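Local coordinates for biphenyl-2,3-diol 1,2-dioxygenase III-related protein (Vibrio cholerae, PDB 3EY8) that is of unconfirmed function but belongs to the glyoxalase/dioxygenase (vicinal oxygen chelate) superfamily, can bind calcium and may act as a metal-dependent dioxygenase or related enzyme, at residues B[29-34]-B[94-99]; B[37-42]-B[52-57]. The protein carries 9 engineered substitutions. All coordinates share one frame; numbering follows the deposited sequence. Where two conformers were deposited one is given.

Interaction 1. Residues B[29-34]-B[94-99]. Engineered in segment 94-99: Val97 (natural residue Thr).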
ATOM      1  N   GLU B  29       6.087  13.014   9.249  1.00 27.33           N
ATOM      2  CA  GLU B  29       7.457  13.474   9.450  1.00 26.93           C
ATOM      3  C   GLU B  29       7.886  13.293  10.904  1.00 25.22           C
ATOM      4  O   GLU B  29       8.945  12.734  11.177  1.00 28.52           O
ATOM      5  CB  GLU B  29       7.640  14.934   8.996  1.00 27.67           C
ATOM      6  CG  GLU B  29       7.634  15.097   7.477  1.00 26.85           C
ATOM      7  CD  GLU B  29       8.364  16.341   6.992  1.00 40.32           C
ATOM      8  OE1 GLU B  29       8.241  17.409   7.629  1.00 33.01           O
ATOM      9  OE2 GLU B  29       9.062  16.248   5.961  1.00 37.06           O
ATOM     10  N   LYS B  30       7.050  13.747  11.830  1.00 24.98           N
ATOM     11  CA  LYS B  30       7.393  13.732  13.250  1.00 24.69           C
ATOM     12  C   LYS B  30       7.362  12.328  13.844  1.00 28.76           C
ATOM     13  O   LYS B  30       8.215  11.969  14.658  1.00 29.75           O
ATOM     14  CB  LYS B  30       6.463  14.666  14.025  1.00 31.08           C
ATOM     15  CG  LYS B  30       6.574  14.547  15.534  1.00 39.99           C
ATOM     16  CD  LYS B  30       5.756  15.618  16.237  1.00 48.00           C
ATOM     17  CE  LYS B  30       5.857  15.479  17.751  1.00 52.28           C
ATOM     18  NZ  LYS B  30       5.477  16.733  18.456  1.00 71.54           N
ATOM     19  N   VAL B  31       6.388  11.525  13.428  1.00 25.64           N
ATOM     20  CA  VAL B  31       6.172  10.227  14.054  1.00 24.32           C
ATOM     21  C   VAL B  31       6.951   9.102  13.376  1.00 28.89           C
ATOM     22  O   VAL B  31       7.509   8.243  14.053  1.00 28.03           O
ATOM     23  CB  VAL B  31       4.663   9.890  14.133  1.00 23.59           C
ATOM     24  CG1 VAL B  31       4.437   8.526  14.772  1.00 26.28           C
ATOM     25  CG2 VAL B  31       3.934  10.966  14.924  1.00 27.29           C
ATOM     26  N   LEU B  32       7.015   9.125  12.048  1.00 26.97           N
ATOM     27  CA  LEU B  32       7.678   8.052  11.308  1.00 24.46           C
ATOM     28  C   LEU B  32       8.959   8.487  10.614  1.00 28.63           C
ATOM     29  O   LEU B  32       9.610   7.683   9.951  1.00 30.59           O
ATOM     30  CB  LEU B  32       6.724   7.441  10.283  1.00 25.52           C
ATOM     31  CG  LEU B  32       5.627   6.590  10.923  1.00 32.43           C
ATOM     32  CD1 LEU B  32       4.797   5.901   9.865  1.00 33.00           C
ATOM     33  CD2 LEU B  32       6.249   5.574  11.879  1.00 34.69           C
ATOM     34  N   GLY B  33       9.316   9.758  10.763  1.00 27.04           N
ATOM     35  CA  GLY B  33      10.539  10.270  10.171  1.00 27.99           C
ATOM     36  C   GLY B  33      10.546  10.273   8.655  1.00 32.66           C
ATOM     37  O   GLY B  33      11.607  10.241   8.034  1.00 30.63           O
HETATM   38  N   MSE B  34       9.369  10.312   8.044  1.00 27.00           N
HETATM   39  CA  MSE B  34       9.298  10.341   6.590  1.00 25.36           C
HETATM   40  C   MSE B  34       9.639  11.726   6.070  1.00 33.04           C
HETATM   41  O   MSE B  34       9.698  12.681   6.833  1.00 32.75           O
HETATM   42  CB  MSE B  34       7.927   9.894   6.096  1.00 25.41           C
HETATM   43  CG  MSE B  34       7.682   8.422   6.344  1.00 23.68           C
HETATM   44 SE   MSE B  34       5.978   7.844   5.669  0.82 26.31          SE
HETATM   45  CE  MSE B  34       6.051   5.976   6.236  1.00 29.22           C
ATOM     46  N   GLN B  94       5.993  11.131  21.108  1.00 31.21           N
ATOM     47  CA  GLN B  94       5.370  12.164  20.288  1.00 33.54           C
ATOM     48  C   GLN B  94       3.916  12.383  20.709  1.00 30.09           C
ATOM     49  O   GLN B  94       3.209  13.202  20.128  1.00 31.55           O
ATOM     50  CB  GLN B  94       5.467  11.825  18.795  1.00 30.04           C
ATOM     51  CG  GLN B  94       6.853  11.376  18.361  1.00 31.37           C
ATOM     52  CD  GLN B  94       7.956  12.289  18.872  1.00 45.76           C
ATOM     53  OE1 GLN B  94       7.935  13.501  18.646  1.00 37.10           O
ATOM     54  NE2 GLN B  94       8.932  11.707  19.560  1.00 35.04           N
ATOM     55  N   GLY B  95       3.481  11.654  21.733  1.00 29.83           N
ATOM     56  CA  GLY B  95       2.140  11.822  22.274  1.00 30.23           C
ATOM     57  C   GLY B  95       1.132  10.901  21.615  1.00 27.77           C
ATOM     58  O   GLY B  95      -0.079  11.056  21.781  1.00 30.81           O
ATOM     59  N   VAL B  96       1.642   9.930  20.867  1.00 25.22           N
ATOM     60  CA  VAL B  96       0.803   8.993  20.126  1.00 23.28           C
ATOM     61  C   VAL B  96       0.478   7.744  20.936  1.00 23.36           C
ATOM     62  O   VAL B  96       1.356   7.140  21.552  1.00 24.96           O
ATOM     63  CB  VAL B  96       1.468   8.599  18.788  1.00 26.37           C
ATOM     64  CG1 VAL B  96       0.719   7.448  18.117  1.00 25.74           C
ATOM     65  CG2 VAL B  96       1.522   9.804  17.865  1.00 28.87           C
ATOM     66  N   VAL B  97      -0.797   7.367  20.932  1.00 22.89           N
ATOM     67  CA  VAL B  97      -1.265   6.217  21.695  1.00 22.99           C
ATOM     68  C   VAL B  97      -1.001   4.922  20.939  1.00 22.92           C
ATOM     69  O   VAL B  97      -1.516   4.712  19.834  1.00 25.89           O
ATOM     70  CB  VAL B  97      -2.766   6.335  22.036  1.00 21.77           C
ATOM     71  CG1 VAL B  97      -3.288   5.044  22.640  1.00 26.18           C
ATOM     72  CG2 VAL B  97      -2.994   7.509  22.995  1.00 24.81           C
ATOM     73  N   ILE B  98      -0.191   4.055  21.535  1.00 22.17           N
ATOM     74  CA  ILE B  98       0.057   2.740  20.957  1.00 23.56           C
ATOM     75  C   ILE B  98      -1.067   1.815  21.382  1.00 28.26           C
ATOM     76  O   ILE B  98      -1.292   1.591  22.571  1.00 27.27           O
ATOM     77  CB  ILE B  98       1.419   2.186  21.382  1.00 24.80           C
ATOM     78  CG1 ILE B  98       2.529   3.100  20.847  1.00 27.96           C
ATOM     79  CG2 ILE B  98       1.591   0.744  20.890  1.00 25.98           C
ATOM     80  CD1 ILE B  98       3.919   2.656  21.209  1.00 33.21           C
HETATM   81  N   MSE B  99      -1.787   1.274  20.409  0.52 24.02           N
HETATM   82  CA  MSE B  99      -2.974   0.483  20.727  0.52 25.33           C
HETATM   83  C   MSE B  99      -2.690  -0.991  21.022  0.52 29.27           C
HETATM   84  O   MSE B  99      -3.514  -1.668  21.636  0.52 38.31           O
HETATM   85  CB  MSE B  99      -4.033   0.622  19.633  0.52 37.93           C
HETATM   86  CG  MSE B  99      -3.741  -0.153  18.369  0.52 53.33           C
HETATM   87 SE   MSE B  99      -5.023   0.331  16.992  0.52 74.47          SE
HETATM   88  CE  MSE B  99      -4.783   2.257  17.070  0.52 28.10           C
TER
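Lys30, near the C-terminal end of helix 21-32, lies across the side chain of Gln94, just after helix 84-93. The lysine CG stands anti to the backbone N (chi1 170°) and the chain runs on extended, which brings the aliphatic part rather than the ammonium group against the amide: Lys30 CE is 3.0 Å from Gln94 OE1, and Lys30 NZ remains 4.1 Å from that oxygen. This is a tight approach with neither a hydrogen bond nor a salt bridge, and any C-H...O attraction can only be suggested. Gln94 turns back at chi2 (-48°), with its CG 4.0 Å from Lys30 O; its NE2 is hydrogen-bonded to Tyr90 O, which holds the amide to its own helix. Tyr90 OH donates to Lys30 O and ties the two helices together.

Val31 comes next and supplies the apolar half. Val31 CG2 meets Val96 CG2 at 4.0 Å and lies 4.3 Å from Gln94 CB, while both valines also pack on Val91 of helix 84-93. The Val31 side chain is about 12 Å from that of Glu126, a residue observed to bind calcium in this protein, though no calcium is bound to this chain. Gly33 then leaves helical geometry with positive phi, its N giving only a weak bond to Glu29 O.

On the other segment, Gly95 has positive phi (91°) and two bonds back into the last turn, a Schellman motif. The arrangement is helix-end packing within the vicinal oxygen chelate fold, joining the close of helix 21-32 to the exit of helix 84-93.

Interaction 2. Residues B[37-42]-B[52-57]. Engineered in segment 37-42: Ser41 (natural residue Ala).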
ATOM      1  N   VAL B  37       7.598  15.786   0.557  1.00 25.48           N
ATOM      2  CA  VAL B  37       8.071  16.516  -0.614  1.00 22.71           C
ATOM      3  C   VAL B  37       6.892  17.031  -1.425  1.00 31.47           C
ATOM      4  O   VAL B  37       5.749  16.632  -1.196  1.00 29.45           O
ATOM      5  CB  VAL B  37       8.949  15.633  -1.526  1.00 23.78           C
ATOM      6  CG1 VAL B  37      10.162  15.120  -0.758  1.00 29.40           C
ATOM      7  CG2 VAL B  37       8.132  14.467  -2.070  1.00 31.78           C
ATOM      8  N   SER B  38       7.170  17.938  -2.354  1.00 26.75           N
ATOM      9  CA  SER B  38       6.157  18.390  -3.294  1.00 26.27           C
ATOM     10  C   SER B  38       6.724  18.389  -4.701  1.00 36.24           C
ATOM     11  O   SER B  38       7.938  18.489  -4.898  1.00 32.02           O
ATOM     12  CB  SER B  38       5.618  19.772  -2.914  1.00 36.94           C
ATOM     13  OG  SER B  38       6.665  20.699  -2.709  1.00 37.70           O
ATOM     14  N   PHE B  39       5.845  18.258  -5.684  1.00 40.54           N
ATOM     15  CA  PHE B  39       6.271  18.202  -7.071  1.00 51.69           C
ATOM     16  C   PHE B  39       5.137  18.627  -7.987  1.00 60.62           C
ATOM     17  O   PHE B  39       3.988  18.718  -7.557  1.00 36.43           O
ATOM     18  CB  PHE B  39       6.763  16.797  -7.429  1.00 35.62           C
ATOM     19  CG  PHE B  39       5.739  15.715  -7.224  1.00 50.77           C
ATOM     20  CD1 PHE B  39       5.462  15.234  -5.953  1.00 50.74           C
ATOM     21  CD2 PHE B  39       5.066  15.163  -8.304  1.00 56.61           C
ATOM     22  CE1 PHE B  39       4.525  14.234  -5.761  1.00 31.76           C
ATOM     23  CE2 PHE B  39       4.128  14.159  -8.118  1.00 36.38           C
ATOM     24  CZ  PHE B  39       3.856  13.695  -6.844  1.00 58.32           C
ATOM     25  N   GLY B  40       5.471  18.901  -9.244  1.00 60.26           N
ATOM     26  CA  GLY B  40       4.485  19.311 -10.225  1.00 36.35           C
ATOM     27  C   GLY B  40       3.603  20.446  -9.745  1.00 43.40           C
ATOM     28  O   GLY B  40       4.060  21.366  -9.065  1.00 45.50           O
ATOM     29  N   SER B  41       2.330  20.375 -10.111  1.00 42.49           N
ATOM     30  CA  SER B  41       1.362  21.387  -9.724  1.00 57.87           C
ATOM     31  C   SER B  41       0.826  21.103  -8.323  1.00 52.60           C
ATOM     32  O   SER B  41      -0.301  20.633  -8.162  1.00 60.78           O
ATOM     33  CB  SER B  41       0.214  21.436 -10.734  1.00 61.38           C
ATOM     34  OG  SER B  41      -0.610  22.569 -10.518  1.00 69.91           O
ATOM     35  N   GLY B  42       1.650  21.377  -7.317  1.00 44.55           N
ATOM     36  CA  GLY B  42       1.235  21.255  -5.933  1.00 58.99           C
ATOM     37  C   GLY B  42       0.868  19.850  -5.494  1.00 53.41           C
ATOM     38  O   GLY B  42       0.004  19.670  -4.637  1.00 63.08           O
ATOM     39  N   LYS B  52       7.067   5.778  -1.903  1.00 23.83           N
ATOM     40  CA  LYS B  52       6.404   6.970  -1.392  1.00 22.69           C
ATOM     41  C   LYS B  52       4.918   6.727  -1.220  1.00 29.04           C
ATOM     42  O   LYS B  52       4.374   5.740  -1.718  1.00 24.82           O
ATOM     43  CB  LYS B  52       6.609   8.154  -2.334  1.00 23.85           C
ATOM     44  CG  LYS B  52       5.846   8.039  -3.659  1.00 24.79           C
ATOM     45  CD  LYS B  52       5.931   9.347  -4.436  1.00 24.22           C
ATOM     46  CE  LYS B  52       5.315   9.225  -5.822  1.00 26.50           C
ATOM     47  NZ  LYS B  52       5.042  10.575  -6.399  1.00 26.68           N
ATOM     48  N   ILE B  53       4.273   7.633  -0.494  1.00 22.05           N
ATOM     49  CA  ILE B  53       2.825   7.679  -0.435  1.00 20.85           C
ATOM     50  C   ILE B  53       2.387   9.035  -0.971  1.00 24.86           C
ATOM     51  O   ILE B  53       2.850  10.072  -0.492  1.00 23.81           O
ATOM     52  CB  ILE B  53       2.349   7.502   1.004  1.00 22.92           C
ATOM     53  CG1 ILE B  53       2.608   6.067   1.463  1.00 29.37           C
ATOM     54  CG2 ILE B  53       0.873   7.866   1.129  1.00 24.75           C
ATOM     55  CD1 ILE B  53       2.518   5.885   2.956  1.00 36.00           C
ATOM     56  N   ASN B  54       1.536   9.033  -1.992  1.00 21.64           N
ATOM     57  CA  ASN B  54       0.977  10.275  -2.510  1.00 21.28           C
ATOM     58  C   ASN B  54      -0.208  10.680  -1.650  1.00 23.00           C
ATOM     59  O   ASN B  54      -0.994   9.829  -1.221  1.00 24.13           O
ATOM     60  CB  ASN B  54       0.515  10.116  -3.963  1.00 24.50           C
ATOM     61  CG  ASN B  54       1.675  10.098  -4.964  1.00 27.29           C
ATOM     62  OD1 ASN B  54       2.771  10.597  -4.687  1.00 27.04           O
ATOM     63  ND2 ASN B  54       1.422   9.532  -6.142  1.00 27.67           N
ATOM     64  N   LEU B  55      -0.335  11.973  -1.390  1.00 22.95           N
ATOM     65  CA  LEU B  55      -1.454  12.473  -0.603  1.00 20.56           C
ATOM     66  C   LEU B  55      -2.400  13.290  -1.476  1.00 25.08           C
ATOM     67  O   LEU B  55      -1.953  14.170  -2.215  1.00 25.72           O
ATOM     68  CB  LEU B  55      -0.948  13.347   0.548  1.00 26.33           C
ATOM     69  CG  LEU B  55      -0.027  12.651   1.554  1.00 23.31           C
ATOM     70  CD1 LEU B  55       0.486  13.637   2.604  1.00 22.98           C
ATOM     71  CD2 LEU B  55      -0.741  11.465   2.209  1.00 23.11           C
ATOM     72  N   HIS B  56      -3.697  12.993  -1.384  1.00 23.34           N
ATOM     73  CA  HIS B  56      -4.749  13.843  -1.952  1.00 23.87           C
ATOM     74  C   HIS B  56      -5.560  14.413  -0.802  1.00 25.30           C
ATOM     75  O   HIS B  56      -5.879  13.702   0.147  1.00 24.23           O
ATOM     76  CB  HIS B  56      -5.712  13.037  -2.825  1.00 29.55           C
ATOM     77  CG  HIS B  56      -5.093  12.460  -4.060  1.00 27.91           C
ATOM     78  ND1 HIS B  56      -5.837  11.824  -5.031  1.00 29.04           N
ATOM     79  CD2 HIS B  56      -3.810  12.423  -4.486  1.00 28.05           C
ATOM     80  CE1 HIS B  56      -5.035  11.408  -5.995  1.00 26.70           C
ATOM     81  NE2 HIS B  56      -3.799  11.759  -5.688  1.00 30.08           N
ATOM     82  N   GLN B  57      -5.911  15.689  -0.875  1.00 26.45           N
ATOM     83  CA  GLN B  57      -6.805  16.223   0.139  1.00 27.51           C
ATOM     84  C   GLN B  57      -8.244  15.957  -0.269  1.00 29.62           C
ATOM     85  O   GLN B  57      -8.622  16.150  -1.428  1.00 26.25           O
ATOM     86  CB  GLN B  57      -6.579  17.713   0.371  1.00 30.22           C
ATOM     87  CG  GLN B  57      -7.464  18.263   1.482  1.00 30.55           C
ATOM     88  CD  GLN B  57      -6.901  19.517   2.114  1.00 61.12           C
ATOM     89  OE1 GLN B  57      -5.732  19.562   2.518  1.00 40.04           O
ATOM     90  NE2 GLN B  57      -7.735  20.545   2.215  1.00 38.99           N
TER
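Strands 35-39 and 51-57 run parallel to each other without being neighbours: strand 43-48 lies between them, antiparallel to both, and takes backbone bonds from each side, Val37 with Ala45 and Ile53 with Leu46. Side chains alone close the gap. Phe39, with CG held between its backbone N and carbonyl carbon (chi1 58°), sends its ring toward 52-57. The extended chain of Lys52 arrives from the opposite direction, placing NZ 3.4 Å from Phe39 CZ in an oblique approach.

The ammonium is held by one bond from its own strand: Lys52 NZ donates to Asn54 OD1 at 2.8 Å, in the carbonyl plane and on a lone pair, the C=O...N angle being 125°. The same oxygen sits at the ring edge, Asn54 OD1 to Phe39 CZ 3.9 Å, a loose approach that is at most weakly favourable. Ring and amide planes are 38° apart.

Asn54 and Lys52 both touch His13, a residue observed to bind calcium in this protein, though no calcium is bound to this chain. Strand 10-18 flanks 51-57 on its other side, Leu55 packs on helix 21-32, and Thr106 and Gly107 of the second subunit touch Phe39 and Lys52.

Overall arrangement
The first segments of the two contacts adjoin in sequence, helix 21-32 leading into strand 35-39, and interaction 2 lies wholly between the two ends of interaction 1, yet their centres are 21 Å apart and they share no direct touch. Interaction 1 joins two helix ends, and its larger interface (194 Å² against 91 Å²) combines buried Val31 against partly exposed Val96 with a more exposed Lys30-Gln94 approach. Interaction 2 spans a single sheet, across an intervening strand, and is polar and aromatic: a ring, an ammonium and an amide. Both are only partly buried, and both segment pairs reach the second subunit. They differ in place: interaction 2 borders the calcium-binding residue His13, whereas interaction 1 is structural packing at a distance from Glu126.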